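Local coordinates for surface-associated protein CshB (Streptococcus gordonii, PDB 6YZG) that probably helps this oral streptococcus adhere to host surfaces, consistent with fibronectin binding, as a cell-wall-attached adhesin of which this is non-repetitive domain 2, at residues Asp14-Leu19 / Pro83-Thr88; Glu69-Leu73 / Met116-Gly122. The contacts are given in a common frame with arbitrary orientation. Residue numbers count along the deposited sequence, not the author numbering.

Interaction 1: residues Asp14-Leu19 / Pro83-Thr88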
# COMPACT_ATOMS: atom_id res chain seq x y z
N ASP A 14 4.39 32.60 -4.84
CA ASP A 14 3.10 33.32 -4.65
C ASP A 14 2.96 33.79 -3.19
O ASP A 14 3.82 33.49 -2.43
CB ASP A 14 1.92 32.49 -5.17
CG ASP A 14 1.49 31.30 -4.32
OD1 ASP A 14 1.95 31.19 -3.23
OD2 ASP A 14 0.72 30.50 -4.83
N GLN A 15 1.83 34.43 -2.87
CA GLN A 15 1.48 34.97 -1.53
C GLN A 15 1.54 33.89 -0.44
O GLN A 15 1.75 34.23 0.71
CB GLN A 15 0.05 35.52 -1.54
CG GLN A 15 -0.14 36.93 -2.13
CD GLN A 15 -1.56 37.43 -2.30
OE1 GLN A 15 -2.24 37.21 -3.31
NE2 GLN A 15 -2.05 38.14 -1.30
N ARG A 16 1.30 32.62 -0.79
CA ARG A 16 1.27 31.52 0.20
C ARG A 16 2.57 30.72 0.20
O ARG A 16 2.58 29.68 0.76
CB ARG A 16 0.03 30.66 -0.04
CG ARG A 16 -1.26 31.47 -0.04
CD ARG A 16 -2.52 30.63 -0.04
NE ARG A 16 -2.58 29.88 -1.28
CZ ARG A 16 -3.41 28.89 -1.56
NH1 ARG A 16 -4.32 28.50 -0.70
NH2 ARG A 16 -3.32 28.28 -2.71
N GLY A 17 3.60 31.23 -0.47
CA GLY A 17 4.90 30.57 -0.53
C GLY A 17 4.89 29.37 -1.47
O GLY A 17 5.70 28.48 -1.32
N GLY A 18 3.91 29.31 -2.36
CA GLY A 18 3.86 28.22 -3.34
C GLY A 18 4.18 28.67 -4.76
O GLY A 18 4.41 29.88 -5.04
N LEU A 19 4.15 27.70 -5.66
CA LEU A 19 4.60 27.94 -7.04
C LEU A 19 3.53 28.73 -7.77
O LEU A 19 2.33 28.46 -7.69
CB LEU A 19 4.87 26.61 -7.76
CG LEU A 19 6.27 26.03 -7.52
CD1 LEU A 19 6.67 25.93 -6.07
CD2 LEU A 19 6.35 24.65 -8.17
N PRO A 83 -10.28 27.07 -0.78
CA PRO A 83 -9.37 27.32 -1.88
C PRO A 83 -8.42 26.14 -1.97
O PRO A 83 -8.02 25.57 -0.98
CB PRO A 83 -8.60 28.57 -1.47
CG PRO A 83 -9.50 29.20 -0.42
CD PRO A 83 -10.13 28.04 0.31
N PRO A 84 -8.05 25.74 -3.18
CA PRO A 84 -7.07 24.68 -3.27
C PRO A 84 -5.71 25.22 -2.88
O PRO A 84 -5.48 26.44 -2.87
CB PRO A 84 -7.04 24.29 -4.73
CG PRO A 84 -7.43 25.54 -5.41
CD PRO A 84 -8.44 26.26 -4.48
N PRO A 85 -4.82 24.28 -2.55
CA PRO A 85 -3.46 24.61 -2.10
C PRO A 85 -2.62 25.05 -3.30
O PRO A 85 -3.09 25.18 -4.39
CB PRO A 85 -3.00 23.33 -1.47
CG PRO A 85 -3.63 22.28 -2.36
CD PRO A 85 -5.01 22.82 -2.65
N SER A 86 -1.38 25.42 -3.00
CA SER A 86 -0.34 25.68 -4.01
C SER A 86 0.62 24.50 -3.97
O SER A 86 0.81 23.84 -2.95
CB SER A 86 0.38 26.99 -3.81
OG SER A 86 -0.53 28.10 -3.93
N VAL A 87 1.23 24.27 -5.10
CA VAL A 87 2.36 23.33 -5.19
C VAL A 87 3.50 23.90 -4.36
O VAL A 87 3.75 25.14 -4.47
CB VAL A 87 2.76 23.10 -6.64
CG1 VAL A 87 3.94 22.16 -6.72
CG2 VAL A 87 1.59 22.58 -7.47
N THR A 88 4.15 23.09 -3.58
CA THR A 88 5.20 23.62 -2.66
C THR A 88 6.22 22.57 -2.31
O THR A 88 5.93 21.40 -2.34
CB THR A 88 4.54 24.19 -1.41
OG1 THR A 88 5.51 24.91 -0.63
CG2 THR A 88 3.88 23.12 -0.59
O HOH W 1 -5.53 25.91 0.71
O HOH W 2 0.80 26.18 -7.16

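Interaction 2: residues Glu69-Leu73 / Met116-Gly122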
# COMPACT_ATOMS: atom_id res chain seq x y z
N GLU A 69 -7.74 24.15 -14.41
CA GLU A 69 -6.84 24.68 -13.38
C GLU A 69 -6.56 23.57 -12.36
O GLU A 69 -7.41 22.67 -12.17
CB GLU A 69 -7.46 25.89 -12.65
CG GLU A 69 -7.65 27.11 -13.53
CD GLU A 69 -8.37 28.25 -12.82
OE1 GLU A 69 -7.91 28.66 -11.74
OE2 GLU A 69 -9.43 28.70 -13.33
N ASN A 70 -5.42 23.63 -11.70
CA ASN A 70 -5.11 22.75 -10.56
C ASN A 70 -6.20 22.90 -9.51
O ASN A 70 -6.61 24.05 -9.21
CB ASN A 70 -3.75 23.02 -9.97
CG ASN A 70 -2.64 22.55 -10.90
OD1 ASN A 70 -2.86 21.78 -11.84
ND2 ASN A 70 -1.43 22.96 -10.53
N GLY A 71 -6.64 21.82 -8.92
CA GLY A 71 -7.57 21.97 -7.79
C GLY A 71 -8.06 20.62 -7.34
O GLY A 71 -7.43 19.58 -7.57
N PHE A 72 -9.15 20.62 -6.57
CA PHE A 72 -9.72 19.38 -6.03
C PHE A 72 -10.47 18.56 -7.09
O PHE A 72 -11.03 19.16 -8.04
CB PHE A 72 -10.69 19.75 -4.90
CG PHE A 72 -10.00 20.45 -3.75
CD1 PHE A 72 -9.16 19.72 -2.95
CD2 PHE A 72 -10.25 21.78 -3.45
CE1 PHE A 72 -8.52 20.30 -1.88
CE2 PHE A 72 -9.61 22.36 -2.36
CZ PHE A 72 -8.72 21.64 -1.62
N LEU A 73 -10.53 17.26 -6.85
CA LEU A 73 -11.51 16.43 -7.57
C LEU A 73 -12.91 17.04 -7.38
O LEU A 73 -13.23 17.43 -6.26
CB LEU A 73 -11.44 15.02 -7.08
CG LEU A 73 -10.13 14.29 -7.29
CD1 LEU A 73 -10.07 12.97 -6.51
CD2 LEU A 73 -9.90 14.05 -8.77
N MET A 116 -2.96 19.00 -0.05
CA MET A 116 -4.28 18.55 0.43
C MET A 116 -4.60 17.26 -0.30
O MET A 116 -4.18 17.06 -1.44
CB MET A 116 -5.34 19.59 0.18
CG MET A 116 -5.02 20.87 0.93
SD MET A 116 -5.72 20.88 2.54
CE MET A 116 -7.50 20.88 2.21
N ASN A 117 -5.42 16.43 0.30
CA ASN A 117 -5.91 15.21 -0.36
C ASN A 117 -6.99 15.54 -1.42
O ASN A 117 -7.67 16.55 -1.36
CB ASN A 117 -6.48 14.28 0.69
CG ASN A 117 -5.40 13.96 1.70
OD1 ASN A 117 -4.37 13.41 1.32
ND2 ASN A 117 -5.67 14.28 2.97
N SER A 118 -7.13 14.62 -2.35
CA SER A 118 -8.29 14.56 -3.26
C SER A 118 -8.23 15.63 -4.34
O SER A 118 -9.10 16.49 -4.46
CB SER A 118 -9.61 14.62 -2.52
OG SER A 118 -9.60 13.64 -1.49
N THR A 119 -7.20 15.54 -5.19
CA THR A 119 -6.86 16.58 -6.17
C THR A 119 -6.54 16.02 -7.54
O THR A 119 -6.33 14.84 -7.72
CB THR A 119 -5.70 17.45 -5.69
OG1 THR A 119 -4.53 16.64 -5.68
CG2 THR A 119 -5.95 18.07 -4.33
N ASN A 120 -6.49 16.93 -8.49
CA ASN A 120 -6.12 16.67 -9.90
C ASN A 120 -5.32 17.90 -10.31
O ASN A 120 -5.85 19.03 -10.40
CB ASN A 120 -7.38 16.52 -10.75
CG ASN A 120 -7.14 16.40 -12.24
OD1 ASN A 120 -6.17 15.81 -12.69
ND2 ASN A 120 -8.12 16.85 -13.03
N TRP A 121 -4.01 17.71 -10.44
CA TRP A 121 -3.08 18.85 -10.59
C TRP A 121 -1.93 18.47 -11.49
O TRP A 121 -1.64 17.27 -11.69
CB TRP A 121 -2.57 19.38 -9.24
CG TRP A 121 -1.71 18.43 -8.47
CD1 TRP A 121 -2.11 17.44 -7.62
CD2 TRP A 121 -0.28 18.41 -8.37
NE1 TRP A 121 -1.05 16.85 -6.99
CE2 TRP A 121 0.10 17.44 -7.43
CE3 TRP A 121 0.72 19.19 -8.95
CZ2 TRP A 121 1.42 17.20 -7.06
CZ3 TRP A 121 2.04 18.94 -8.59
CH2 TRP A 121 2.37 17.97 -7.67
N GLY A 122 -1.16 19.48 -11.91
CA GLY A 122 0.10 19.20 -12.61
C GLY A 122 0.97 20.42 -12.62
O GLY A 122 0.54 21.54 -12.27
O HOH W 3 -8.15 20.13 -11.50

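Interaction 1: residues Asp14-Leu19 / Pro83-Thr88
In non-repetitive domain 2, the loop between strands 10-11 and 24-30 meets the long connection from strand 71-72 to strand 119-131. Asp14 opens a type I beta turn, closed by Gly17 N donating to Asp14 O (3.0 Å). Asp14 OD1 accepts from Arg16 N (2.9 Å), forming an Asx turn, and from Gly18 N (2.9 Å), while Asp14 OD2 accepts a hydrogen bond from Ser86 OG (2.9 Å). Arg16 extends its guanidinium to Pro83-Thr88: Arg16 NH1 and Arg16 NH2 donate to Pro84 O, at 3.2 and 2.8 Å, and Arg16 NH2 also to Ser86 OG at 3.1 Å. Gly17, at phi 75° and psi 19°, begins a G1 bulge after the turn, and Asp14 N donates to Gly18 O at 2.7 Å. At Gly18 a beta carbon would collide with Ser86 CB. Leu19 N donates to Val87 O (2.9 Å), a water links Leu19 O to Val87 N, and Leu19 CD2 packs on Val87 CG1 at 3.8 Å. Pro83, Pro84 and Pro85 can offer no amide hydrogen, and the contact uses Pro84 O as acceptor; the shared Ser86 hydroxyl links the opposite charges of Arg16 and Asp14, and one direct backbone bond completes it.

Interaction 2: residues Glu69-Leu73 / Met116-Gly122
Residues Glu69-Leu73 and Met116-Gly122 meet as a short antiparallel beta pairing, strand 71-72 lying alongside the start of strand 119-131. Gly71 and Asn120 form the hydrogen-bonded pair (Gly71 N to Asn120 O 3.3 Å; Asn120 N to Gly71 O 3.0 Å), Phe72 and Thr119 the non-hydrogen-bonded one, and Leu73 N reaches Ser118 O at 2.9 Å. Beyond Gly71 a side chain takes over from the backbone: with chi1 at -71° and chi2 at -15°, Asn70 presents its amide to Gly122 much as a peptide group would, OD1 accepting from Gly122 N (2.9 Å) and ND2 donating to Gly122 O (3.0 Å). Phe72, in the m rotamer, turns its ring edge to Asn117 O, Ser118 O and Met116 CB, the last 3.9 Å from Phe72 CE1. Leu73 brings CD2 to 4.0 Å from Asn120 CB. Asn120 itself takes the t rotamer, and its OD1 bonds to Tyr210 OH. The p rotamer of Trp121 carries the indole away from Glu69-Leu73, to stack on Tyr114. Residues Thr119-Gly122 also pair with an antiparallel strand of the second subunit, extending the sheet across the interface, and Ser118 OG is hydrogen-bonded to Ser253 O of that subunit. Next to Gly71, one water bridges Glu69 O (2.7 Å) and Asn120 O (2.8 Å).

Overall arrangement
From the N terminus, the chain passes through Asp14-Leu19, between strands 10-11 and 24-30, then Glu69-Leu73, Pro83-Thr88 and finally Met116-Gly122. Interaction 1 closes the long excursion from the first segment to the third, interaction 2 that from the second to the fourth, so the two closures cross rather than nest. Their centres lie about 12 Å apart and their surfaces touch: Phe72 CE2 packs on Pro84 CA (3.6 Å), and Trp121 CE3 on Val87 CG2 (3.8 Å). Interaction 1 ties the connection between strands 71-72 and 119-131 to the loop between strands 10-11 and 24-30, while interaction 2 pairs strand 71-72 with strand 119-131, whose sheet runs on into the second subunit.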